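Long-range contacts in endopolygalacturonase (Chondrostereum purpureum, PDB 1K5C), which probably hydrolyses alpha-1,4-linked polygalacturonate chains, adding water across the bonds between galacturonosyl units: residues H130-I136 / N161-C167; H98-K104 / Q120-P126; K39-M45 / T66-G72. One frame throughout, in Å; residues are numbered along the deposited sequence. Where two conformers were deposited one is given.

Contact 1 of 3, residues H130-I136 / N161-C167; sequences HLTLDGI and NVTIQNC. With NAG (2-acetamido-2-deoxy-beta-D-glucopyranose), chain C.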
loop_
_atom_site.group_PDB
_atom_site.type_symbol
_atom_site.label_atom_id
_atom_site.label_comp_id
_atom_site.label_asym_id
_atom_site.label_seq_id
_atom_site.Cartn_x
_atom_site.Cartn_y
_atom_site.Cartn_z
ATOM N N HIS A 130 10.555 -11.877 9.091
ATOM C CA HIS A 130 10.031 -11.562 7.761
ATOM C C HIS A 130 8.525 -11.822 7.693
ATOM O O HIS A 130 8.002 -12.797 8.243
ATOM C CB HIS A 130 10.747 -12.416 6.704
ATOM C CG HIS A 130 10.707 -11.718 5.345
ATOM N ND1 HIS A 130 11.754 -10.868 5.015
ATOM C CD2 HIS A 130 9.859 -11.452 4.401
ATOM C CE1 HIS A 130 11.615 -10.257 3.865
ATOM N NE2 HIS A 130 10.404 -10.648 3.466
ATOM N N LEU A 131 7.820 -10.933 6.987
ATOM C CA LEU A 131 6.383 -11.036 6.759
ATOM C C LEU A 131 6.122 -10.965 5.261
ATOM O O LEU A 131 6.518 -9.971 4.629
ATOM C CB LEU A 131 5.666 -9.918 7.541
ATOM C CG LEU A 131 4.140 -9.910 7.359
ATOM C CD1 LEU A 131 3.481 -11.171 7.935
ATOM C CD2 LEU A 131 3.573 -8.696 8.085
ATOM N N THR A 132 5.473 -11.996 4.731
ATOM C CA THR A 132 5.178 -12.087 3.313
ATOM C C THR A 132 3.688 -12.130 3.113
ATOM O O THR A 132 2.995 -12.964 3.741
ATOM C CB THR A 132 5.800 -13.351 2.691
ATOM O OG1 THR A 132 7.230 -13.232 2.846
ATOM C CG2 THR A 132 5.498 -13.466 1.207
ATOM N N LEU A 133 3.182 -11.262 2.236
ATOM C CA LEU A 133 1.782 -11.267 1.791
ATOM C C LEU A 133 1.812 -11.662 0.307
ATOM O O LEU A 133 2.508 -11.008 -0.484
ATOM C CB LEU A 133 1.125 -9.899 1.961
ATOM C CG LEU A 133 0.576 -9.534 3.343
ATOM C CD1 LEU A 133 1.205 -10.003 4.588
ATOM C CD2 LEU A 133 0.301 -8.010 3.394
ATOM N N ASP A 134 1.101 -12.733 -0.053
ATOM C CA ASP A 134 1.277 -13.343 -1.376
ATOM C C ASP A 134 -0.068 -13.721 -1.944
ATOM O O ASP A 134 -0.798 -14.526 -1.346
ATOM C CB ASP A 134 2.226 -14.560 -1.210
ATOM C CG ASP A 134 2.625 -15.215 -2.524
ATOM O OD1 ASP A 134 1.988 -14.985 -3.554
ATOM O OD2 ASP A 134 3.668 -15.911 -2.491
ATOM N N GLY A 135 -0.435 -13.134 -3.079
ATOM C CA GLY A 135 -1.667 -13.566 -3.751
ATOM C C GLY A 135 -2.925 -13.050 -3.083
ATOM O O GLY A 135 -3.958 -13.713 -3.162
ATOM N N ILE A 136 -2.847 -11.864 -2.487
ATOM C CA ILE A 136 -3.989 -11.201 -1.863
ATOM C C ILE A 136 -4.609 -10.241 -2.878
ATOM O O ILE A 136 -3.894 -9.510 -3.555
ATOM C CB ILE A 136 -3.556 -10.507 -0.577
ATOM C CG1 ILE A 136 -3.132 -11.653 0.456
ATOM C CG2 ILE A 136 -4.672 -9.640 0.023
ATOM C CD1 ILE A 136 -2.393 -10.999 1.583
ATOM N N ASN A 161 11.235 -5.569 6.867
ATOM C CA ASN A 161 11.328 -6.966 6.455
ATOM C C ASN A 161 10.012 -7.536 5.937
ATOM O O ASN A 161 9.560 -8.599 6.334
ATOM C CB ASN A 161 11.848 -7.840 7.638
ATOM C CG ASN A 161 13.125 -7.273 8.209
ATOM O OD1 ASN A 161 14.061 -6.886 7.499
ATOM N ND2 ASN A 161 13.161 -7.274 9.556
ATOM N N VAL A 162 9.417 -6.795 4.990
ATOM C CA VAL A 162 8.132 -7.158 4.377
ATOM C C VAL A 162 8.299 -7.442 2.897
ATOM O O VAL A 162 9.005 -6.693 2.190
ATOM C CB VAL A 162 7.146 -5.975 4.584
ATOM C CG1 VAL A 162 5.886 -6.157 3.717
ATOM C CG2 VAL A 162 6.780 -5.845 6.041
ATOM N N THR A 163 7.608 -8.483 2.414
ATOM C CA THR A 163 7.477 -8.737 1.003
ATOM C C THR A 163 5.988 -8.838 0.670
ATOM O O THR A 163 5.283 -9.602 1.342
ATOM C CB THR A 163 8.190 -10.051 0.599
ATOM O OG1 THR A 163 9.567 -9.841 0.902
ATOM C CG2 THR A 163 7.976 -10.386 -0.894
ATOM N N ILE A 164 5.533 -8.094 -0.341
ATOM C CA ILE A 164 4.179 -8.164 -0.836
ATOM C C ILE A 164 4.294 -8.513 -2.318
ATOM O O ILE A 164 4.923 -7.734 -3.077
ATOM C CB ILE A 164 3.431 -6.822 -0.609
ATOM C CG1 ILE A 164 3.286 -6.593 0.913
ATOM C CG2 ILE A 164 2.098 -6.811 -1.346
ATOM C CD1 ILE A 164 2.875 -5.182 1.288
ATOM N N GLN A 165 3.758 -9.679 -2.698
ATOM C CA GLN A 165 4.011 -10.175 -4.066
ATOM C C GLN A 165 2.753 -10.846 -4.580
ATOM O O GLN A 165 1.946 -11.425 -3.816
ATOM C CB GLN A 165 5.194 -11.128 -4.121
ATOM C CG GLN A 165 5.049 -12.365 -3.217
ATOM C CD GLN A 165 6.320 -13.223 -3.187
ATOM O OE1 GLN A 165 7.408 -12.737 -3.368
ATOM N NE2 GLN A 165 6.110 -14.523 -2.899
ATOM N N ASN A 166 2.607 -10.813 -5.930
ATOM C CA ASN A 166 1.527 -11.543 -6.589
ATOM C C ASN A 166 0.136 -11.058 -6.131
ATOM O O ASN A 166 -0.838 -11.814 -6.264
ATOM C CB ASN A 166 1.600 -13.081 -6.423
ATOM C CG ASN A 166 2.966 -13.587 -6.805
ATOM O OD1 ASN A 166 3.528 -13.212 -7.828
ATOM N ND2 ASN A 166 3.523 -14.465 -5.972
ATOM N N CYS A 167 0.025 -9.822 -5.687
ATOM C CA CYS A 167 -1.256 -9.275 -5.217
ATOM C C CYS A 167 -1.926 -8.463 -6.315
ATOM O O CYS A 167 -1.294 -8.073 -7.333
ATOM C CB CYS A 167 -1.008 -8.425 -3.973
ATOM S SG CYS A 167 -0.460 -9.371 -2.525
HETATM C C1 NAG C . 14.214 -6.943 10.471
HETATM C C2 NAG C . 15.499 -7.830 10.135
HETATM C C3 NAG C . 16.595 -7.381 11.172
HETATM C C4 NAG C . 16.896 -5.895 11.062
HETATM C C5 NAG C . 15.525 -5.134 11.334
HETATM C C6 NAG C . 15.819 -3.689 10.959
HETATM C C7 NAG C . 14.911 -10.139 9.560
HETATM C C8 NAG C . 14.536 -11.458 10.014
HETATM N N2 NAG C . 15.150 -9.202 10.477
HETATM O O3 NAG C . 17.795 -8.163 10.948
HETATM O O4 NAG C . 17.738 -5.402 12.142
HETATM O O5 NAG C . 14.662 -5.594 10.224
HETATM O O6 NAG C . 15.655 -3.753 9.551
HETATM O O7 NAG C . 15.038 -9.873 8.418
#

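Contact 2 of 3, residues H98-K104 / Q120-P126; sequences HPFLKIK and QAISVGP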
loop_
_atom_site.group_PDB
_atom_site.type_symbol
_atom_site.label_atom_id
_atom_site.label_comp_id
_atom_site.label_asym_id
_atom_site.label_seq_id
_atom_site.Cartn_x
_atom_site.Cartn_y
_atom_site.Cartn_z
ATOM N N HIS A 98 -11.170 2.214 9.862
ATOM C CA HIS A 98 -9.933 2.025 9.095
ATOM C C HIS A 98 -8.770 1.858 10.062
ATOM O O HIS A 98 -8.838 2.407 11.190
ATOM C CB HIS A 98 -9.660 3.180 8.120
ATOM C CG HIS A 98 -9.327 4.481 8.803
ATOM N ND1 HIS A 98 -8.068 5.009 8.962
ATOM C CD2 HIS A 98 -10.205 5.345 9.419
ATOM C CE1 HIS A 98 -8.178 6.175 9.611
ATOM N NE2 HIS A 98 -9.418 6.366 9.893
ATOM N N PRO A 99 -7.725 1.143 9.674
ATOM C CA PRO A 99 -7.720 0.221 8.514
ATOM C C PRO A 99 -8.771 -0.856 8.741
ATOM O O PRO A 99 -9.287 -1.041 9.859
ATOM C CB PRO A 99 -6.279 -0.340 8.543
ATOM C CG PRO A 99 -5.957 -0.375 10.012
ATOM C CD PRO A 99 -6.582 0.898 10.564
ATOM N N PHE A 100 -9.058 -1.629 7.680
ATOM C CA PHE A 100 -10.000 -2.742 7.828
ATOM C C PHE A 100 -9.313 -3.899 8.547
ATOM O O PHE A 100 -9.783 -4.363 9.595
ATOM C CB PHE A 100 -10.561 -3.051 6.439
ATOM C CG PHE A 100 -11.574 -4.177 6.374
ATOM C CD1 PHE A 100 -12.311 -4.597 7.483
ATOM C CD2 PHE A 100 -11.794 -4.804 5.155
ATOM C CE1 PHE A 100 -13.227 -5.639 7.341
ATOM C CE2 PHE A 100 -12.692 -5.832 5.006
ATOM C CZ PHE A 100 -13.423 -6.272 6.119
ATOM N N LEU A 101 -8.210 -4.388 7.929
ATOM C CA LEU A 101 -7.398 -5.447 8.504
ATOM C C LEU A 101 -6.070 -4.881 8.997
ATOM O O LEU A 101 -5.498 -3.991 8.373
ATOM C CB LEU A 101 -7.048 -6.516 7.454
ATOM C CG LEU A 101 -8.106 -7.532 7.091
ATOM C CD1 LEU A 101 -9.313 -6.982 6.507
ATOM C CD2 LEU A 101 -7.489 -8.603 6.191
ATOM N N LYS A 102 -5.569 -5.496 10.078
ATOM C CA LYS A 102 -4.219 -5.217 10.600
ATOM C C LYS A 102 -3.502 -6.543 10.764
ATOM O O LYS A 102 -4.022 -7.457 11.402
ATOM C CB LYS A 102 -4.320 -4.506 11.962
ATOM C CG LYS A 102 -3.013 -4.347 12.718
ATOM C CD LYS A 102 -2.060 -3.499 11.930
ATOM C CE LYS A 102 -1.482 -2.371 12.710
ATOM N NZ LYS A 102 -0.506 -1.588 11.897
ATOM N N ILE A 103 -2.300 -6.636 10.172
ATOM C CA ILE A 103 -1.455 -7.842 10.220
ATOM C C ILE A 103 -0.130 -7.452 10.860
ATOM O O ILE A 103 0.559 -6.534 10.367
ATOM C CB ILE A 103 -1.241 -8.448 8.839
ATOM C CG1 ILE A 103 -2.565 -8.800 8.167
ATOM C CG2 ILE A 103 -0.300 -9.666 8.929
ATOM C CD1 ILE A 103 -2.457 -9.229 6.723
ATOM N N LYS A 104 0.222 -8.123 11.976
ATOM C CA LYS A 104 1.402 -7.837 12.743
ATOM C C LYS A 104 2.210 -9.124 12.950
ATOM O O LYS A 104 1.632 -10.229 12.980
ATOM C CB LYS A 104 1.026 -7.292 14.155
ATOM C CG LYS A 104 0.180 -6.077 14.163
ATOM C CD LYS A 104 0.054 -5.555 15.579
ATOM C CE LYS A 104 -1.277 -5.045 15.941
ATOM N NZ LYS A 104 -1.090 -4.561 17.353
ATOM N N GLN A 120 -9.044 2.532 4.178
ATOM C CA GLN A 120 -7.779 1.844 3.953
ATOM C C GLN A 120 -7.955 0.351 4.270
ATOM O O GLN A 120 -8.551 -0.036 5.281
ATOM C CB GLN A 120 -6.663 2.422 4.861
ATOM C CG GLN A 120 -6.287 3.873 4.512
ATOM C CD GLN A 120 -7.161 4.925 5.203
ATOM O OE1 GLN A 120 -8.250 4.653 5.701
ATOM N NE2 GLN A 120 -6.730 6.195 5.159
ATOM N N ALA A 121 -7.420 -0.506 3.363
ATOM C CA ALA A 121 -7.741 -1.938 3.436
ATOM C C ALA A 121 -6.857 -2.705 4.400
ATOM O O ALA A 121 -7.358 -3.210 5.414
ATOM C CB ALA A 121 -7.714 -2.528 2.023
ATOM N N ILE A 122 -5.571 -2.852 4.089
ATOM C CA ILE A 122 -4.681 -3.718 4.903
ATOM C C ILE A 122 -3.505 -2.889 5.440
ATOM O O ILE A 122 -2.717 -2.340 4.686
ATOM C CB ILE A 122 -4.155 -4.906 4.078
ATOM C CG1 ILE A 122 -5.305 -5.701 3.485
ATOM C CG2 ILE A 122 -3.224 -5.768 4.929
ATOM C CD1 ILE A 122 -4.877 -6.836 2.554
ATOM N N SER A 123 -3.441 -2.816 6.776
ATOM C CA SER A 123 -2.318 -2.190 7.465
ATOM C C SER A 123 -1.337 -3.265 7.912
ATOM O O SER A 123 -1.744 -4.266 8.521
ATOM C CB SER A 123 -2.871 -1.414 8.676
ATOM O OG SER A 123 -1.807 -0.934 9.466
ATOM N N VAL A 124 -0.075 -3.067 7.595
ATOM C CA VAL A 124 0.982 -4.048 7.824
ATOM C C VAL A 124 1.970 -3.479 8.810
ATOM O O VAL A 124 2.599 -2.424 8.550
ATOM C CB VAL A 124 1.667 -4.383 6.499
ATOM C CG1 VAL A 124 2.767 -5.417 6.695
ATOM C CG2 VAL A 124 0.613 -4.823 5.467
ATOM N N GLY A 125 2.205 -4.202 9.892
ATOM C CA GLY A 125 3.290 -3.872 10.836
ATOM C C GLY A 125 2.811 -3.586 12.221
ATOM O O GLY A 125 1.616 -3.306 12.446
ATOM N N PRO A 126 3.721 -3.571 13.180
ATOM C CA PRO A 126 5.151 -3.887 12.998
ATOM C C PRO A 126 5.362 -5.393 12.889
ATOM O O PRO A 126 4.476 -6.205 13.152
ATOM C CB PRO A 126 5.805 -3.345 14.282
ATOM C CG PRO A 126 4.718 -3.360 15.304
ATOM C CD PRO A 126 3.428 -3.180 14.582
#

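Contact 3 of 3, residues K39-M45 / T66-G72; sequences KGATVTM and TGINFVG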
loop_
_atom_site.group_PDB
_atom_site.type_symbol
_atom_site.label_atom_id
_atom_site.label_comp_id
_atom_site.label_asym_id
_atom_site.label_seq_id
_atom_site.Cartn_x
_atom_site.Cartn_y
_atom_site.Cartn_z
ATOM N N LYS A 39 2.762 -19.520 18.187
ATOM C CA LYS A 39 3.941 -19.470 17.286
ATOM C C LYS A 39 3.874 -20.568 16.240
ATOM O O LYS A 39 3.641 -21.743 16.596
ATOM C CB LYS A 39 5.237 -19.664 18.073
ATOM C CG LYS A 39 5.622 -18.527 19.049
ATOM C CD LYS A 39 6.732 -19.025 19.950
ATOM C CE LYS A 39 7.262 -17.934 20.863
ATOM N NZ LYS A 39 8.018 -16.850 20.098
ATOM N N GLY A 40 4.044 -20.224 14.970
ATOM C CA GLY A 40 4.103 -21.195 13.916
ATOM C C GLY A 40 2.775 -21.793 13.516
ATOM O O GLY A 40 2.781 -22.722 12.690
ATOM N N ALA A 41 1.647 -21.315 14.049
ATOM C CA ALA A 41 0.374 -21.959 13.734
ATOM C C ALA A 41 -0.005 -21.720 12.260
ATOM O O ALA A 41 0.317 -20.659 11.677
ATOM C CB ALA A 41 -0.714 -21.395 14.632
ATOM N N THR A 42 -0.720 -22.692 11.722
ATOM C CA THR A 42 -1.405 -22.529 10.423
ATOM C C THR A 42 -2.838 -22.131 10.722
ATOM O O THR A 42 -3.532 -22.803 11.497
ATOM C CB THR A 42 -1.364 -23.825 9.652
ATOM O OG1 THR A 42 0.022 -24.142 9.307
ATOM C CG2 THR A 42 -2.137 -23.741 8.307
ATOM N N VAL A 43 -3.294 -21.048 10.082
ATOM C CA VAL A 43 -4.684 -20.588 10.174
ATOM C C VAL A 43 -5.241 -20.698 8.778
ATOM O O VAL A 43 -4.726 -20.063 7.846
ATOM C CB VAL A 43 -4.726 -19.154 10.655
ATOM C CG1 VAL A 43 -6.187 -18.652 10.710
ATOM C CG2 VAL A 43 -4.017 -18.996 12.017
ATOM N N THR A 44 -6.286 -21.528 8.589
ATOM C CA THR A 44 -6.878 -21.765 7.299
ATOM C C THR A 44 -8.287 -21.241 7.272
ATOM O O THR A 44 -9.100 -21.617 8.140
ATOM C CB THR A 44 -6.907 -23.286 6.973
ATOM O OG1 THR A 44 -5.548 -23.801 7.052
ATOM C CG2 THR A 44 -7.451 -23.580 5.580
ATOM N N MET A 45 -8.599 -20.378 6.305
ATOM C CA MET A 45 -9.959 -19.904 6.145
ATOM C C MET A 45 -10.821 -20.922 5.426
ATOM O O MET A 45 -10.406 -21.471 4.385
ATOM C CB MET A 45 -10.006 -18.625 5.291
ATOM C CG MET A 45 -9.557 -17.412 5.931
ATOM S SD MET A 45 -9.869 -15.924 5.001
ATOM C CE MET A 45 -11.484 -15.248 5.455
ATOM N N THR A 66 3.801 -14.953 15.401
ATOM C CA THR A 66 5.163 -15.178 14.955
ATOM C C THR A 66 5.172 -16.423 14.062
ATOM O O THR A 66 4.710 -17.487 14.460
ATOM C CB THR A 66 6.121 -15.368 16.135
ATOM O OG1 THR A 66 6.089 -14.172 16.928
ATOM C CG2 THR A 66 7.548 -15.645 15.670
ATOM N N GLY A 67 5.664 -16.282 12.832
ATOM C CA GLY A 67 5.779 -17.436 11.920
ATOM C C GLY A 67 4.453 -18.014 11.536
ATOM O O GLY A 67 4.327 -19.228 11.299
ATOM N N ILE A 68 3.397 -17.168 11.453
ATOM C CA ILE A 68 2.065 -17.669 11.108
ATOM C C ILE A 68 2.020 -18.075 9.637
ATOM O O ILE A 68 2.576 -17.391 8.778
ATOM C CB ILE A 68 1.030 -16.565 11.423
ATOM C CG1 ILE A 68 1.114 -16.096 12.901
ATOM C CG2 ILE A 68 -0.393 -16.986 11.012
ATOM C CD1 ILE A 68 1.091 -17.283 13.883
ATOM N N ASN A 69 1.297 -19.166 9.380
ATOM C CA ASN A 69 1.048 -19.620 7.998
ATOM C C ASN A 69 -0.461 -19.454 7.774
ATOM O O ASN A 69 -1.247 -20.262 8.249
ATOM C CB ASN A 69 1.481 -21.079 7.896
ATOM C CG ASN A 69 1.211 -21.681 6.567
ATOM O OD1 ASN A 69 1.246 -20.986 5.551
ATOM N ND2 ASN A 69 0.932 -22.966 6.498
ATOM N N PHE A 70 -0.858 -18.372 7.081
ATOM C CA PHE A 70 -2.262 -18.080 6.860
ATOM C C PHE A 70 -2.651 -18.492 5.472
ATOM O O PHE A 70 -2.102 -17.971 4.482
ATOM C CB PHE A 70 -2.552 -16.585 7.132
ATOM C CG PHE A 70 -4.020 -16.249 7.146
ATOM C CD1 PHE A 70 -4.753 -16.098 5.972
ATOM C CD2 PHE A 70 -4.666 -16.053 8.385
ATOM C CE1 PHE A 70 -6.077 -15.779 5.993
ATOM C CE2 PHE A 70 -6.011 -15.744 8.419
ATOM C CZ PHE A 70 -6.722 -15.641 7.223
ATOM N N VAL A 71 -3.582 -19.450 5.378
ATOM C CA VAL A 71 -3.979 -20.083 4.136
ATOM C C VAL A 71 -5.397 -19.629 3.852
ATOM O O VAL A 71 -6.362 -20.096 4.481
ATOM C CB VAL A 71 -3.874 -21.632 4.274
ATOM C CG1 VAL A 71 -4.401 -22.310 2.988
ATOM C CG2 VAL A 71 -2.453 -22.039 4.637
ATOM N N GLY A 72 -5.548 -18.711 2.906
ATOM C CA GLY A 72 -6.849 -18.065 2.679
ATOM C C GLY A 72 -7.843 -18.886 1.920
ATOM O O GLY A 72 -9.057 -18.660 2.040
HETATM O O HOH W 1 6.155 -14.831 19.534
#

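Contact 1 of 3, residues H130-I136 / N161-C167
Strands 130-134 and 162-165 are parallel rungs of successive coils in the right-handed beta-helix of family 28 glycoside hydrolases, with Leu131 beside Val162 and Leu133 beside Ile164 on the buried side. Five main-chain hydrogen bonds join them, including Leu133 N to Thr163 O at 2.8 Å. On the outward side, His130 lays its ring over the backbone of the next rung: Asn161 O lies over the ring centre, 3.3 Å above the plane. At the ring edge, His130 NE2 shares a nearly straight hydrogen bond of 2.8 Å with Thr163 OG1. Asp134, further along, is gripped by two amides. Asn166 ND2 meets Asp134 OD1 on the syn side, tilted from the carboxylate plane, at 2.9 Å, whereas Gln165 NE2 reaches Asp134 OD2 from above that plane at 2.8 Å. With CG lodged between its backbone N and carbonyl carbon (chi1 58°) and the chain extended beyond, Gln165 crosses over the carboxylate, its amide plane perpendicular to it. Past the strands, Ile136 N donates to Cys167 SG. Asn161 ND2 carries an N-linked sugar, and its OD1 accepts from Asn183. Two neutral donors, one per oxygen, would probably favour the ionised form of Asp134 and restrict its rotation.

Contact 2 of 3, residues H98-K104 / Q120-P126
Lys102 sets out with CG on the far side of CB from its own backbone N (chi1 171°), then bends at chi2 and chi3 to lie across Ser123, whose OG is likewise swung beside its carbonyl carbon (chi1 173°). The two meet on the outward side of a parallel pair, strands 101-104 and 122-126, in another wall of the right-handed beta-helix. Lys102 NZ donates to Ser123 OG at 2.8 Å and also to Gly125 O, again at 2.8 Å, so one charge pins both a side chain and the backbone ahead of it. Pro99, which follows a cis peptide, packs against Ser123, its CG 3.5 Å from Ser123 CB. Where the pair begins, Phe100 N serves two carbonyls: Gln120 O at 2.9 Å and, weakly, Ala121 O at 3.2 Å. From there regular pairing takes over: Leu101 N to Ala121 O, Ser123 N to Leu101 O, Ile103 N to Ser123 O and Gly125 N to Ile103 O. On the buried side Ile103 CD1 lies 4.0 Å from Ile122 CG2. His98 and Gln120 run side by side, ring and amide planes 28° apart, and Gln120 OE1 comes within 3.2 Å of His98 CB. Gln120 NE2 donates to Thr90 OG1, and the Gln120 side chain touches Asn151, a residue that binds galacturonate, which places this end of the contact next to the substrate cleft. At the other end Gly125, with backbone angles that suit a residue lacking CB, leads into a second cis proline, and its carbonyl O, besides holding Lys102, has Lys104 CG 3.6 Å away.

Contact 3 of 3, residues K39-M45 / T66-G72
The Phe70 ring has Val43 O over one face, 3.9 Å above the plane and offset toward the rim, while Met45 SD sits at its edge, 5.0 Å from the centroid and 79° off the ring normal. This Met-aromatic contact lies inside the right-handed beta-helix near its N-terminal end, where strands 42-45 and 68-71 run parallel on successive coils. With chi1 at -170° setting CG trans to the backbone N, the Phe70 ring reaches the neighbouring strand, where it meets two side chains: Val43 CG1 touches Phe70 CE2 at 3.7 Å, and Met45 CG comes obliquely to Phe70 CZ at 3.6 Å. Beyond the pair the ring meets Tyr109, the two planes close to parallel, and Phe112, steeply inclined to it, making it part of an aromatic cluster in the interior. An alanine here would remove the whole ring and is likely to leave Met45 SD without its aromatic edge, open a gap beside Val43 CG1 and let the thioether turn more freely.

On the outward side the second flat group, the Asn69 amide, lies alongside Thr42. Asn69 ND2 donates to Thr42 OG1 at 3.2 Å, the hydroxyl tilted 17° from the amide plane, and Asn69 OD1 accepts from Lys110 of the following coil. Both polar ends of the amide are thus used, which fixes its flip. Val71 CG2 rests near Thr42 CG2, extending this outer row. Gly67, at the corner before its strand, and Gly40, in the loop before strand 42-45, take positive phi angles, and Gly40 N donates a hydrogen bond to Thr66 O at 2.9 Å. Thr66 OG1 is also hydrogen-bonded to Asp128 OD2; it accepts from a water at 2.7 Å, and that water accepts from Lys39 NZ at 2.8 Å.

In the fold
All three contacts join successive coils of one beta-helix by parallel pairing. Contacts 1 and 3 belong to the same stack of strands, with centres about 14 Å apart; contact 2 lies in another wall. Contacts 1 and 2 meet across the interior, where Leu131 CD2 packs 3.7 Å from Val124 CG1, and strand 122-127 leads into strand 130-139. All three are partly buried, but contact 3, nearer the N-terminal end, has more exposed residues, and its interior is aromatic and sulfur-bearing where the others are mainly aliphatic. Outward lie amides around a carboxylate in contact 1, a lysine bonded to a hydroxyl and a carbonyl in contact 2, an amide-hydroxyl bond and one water bridge in contact 3.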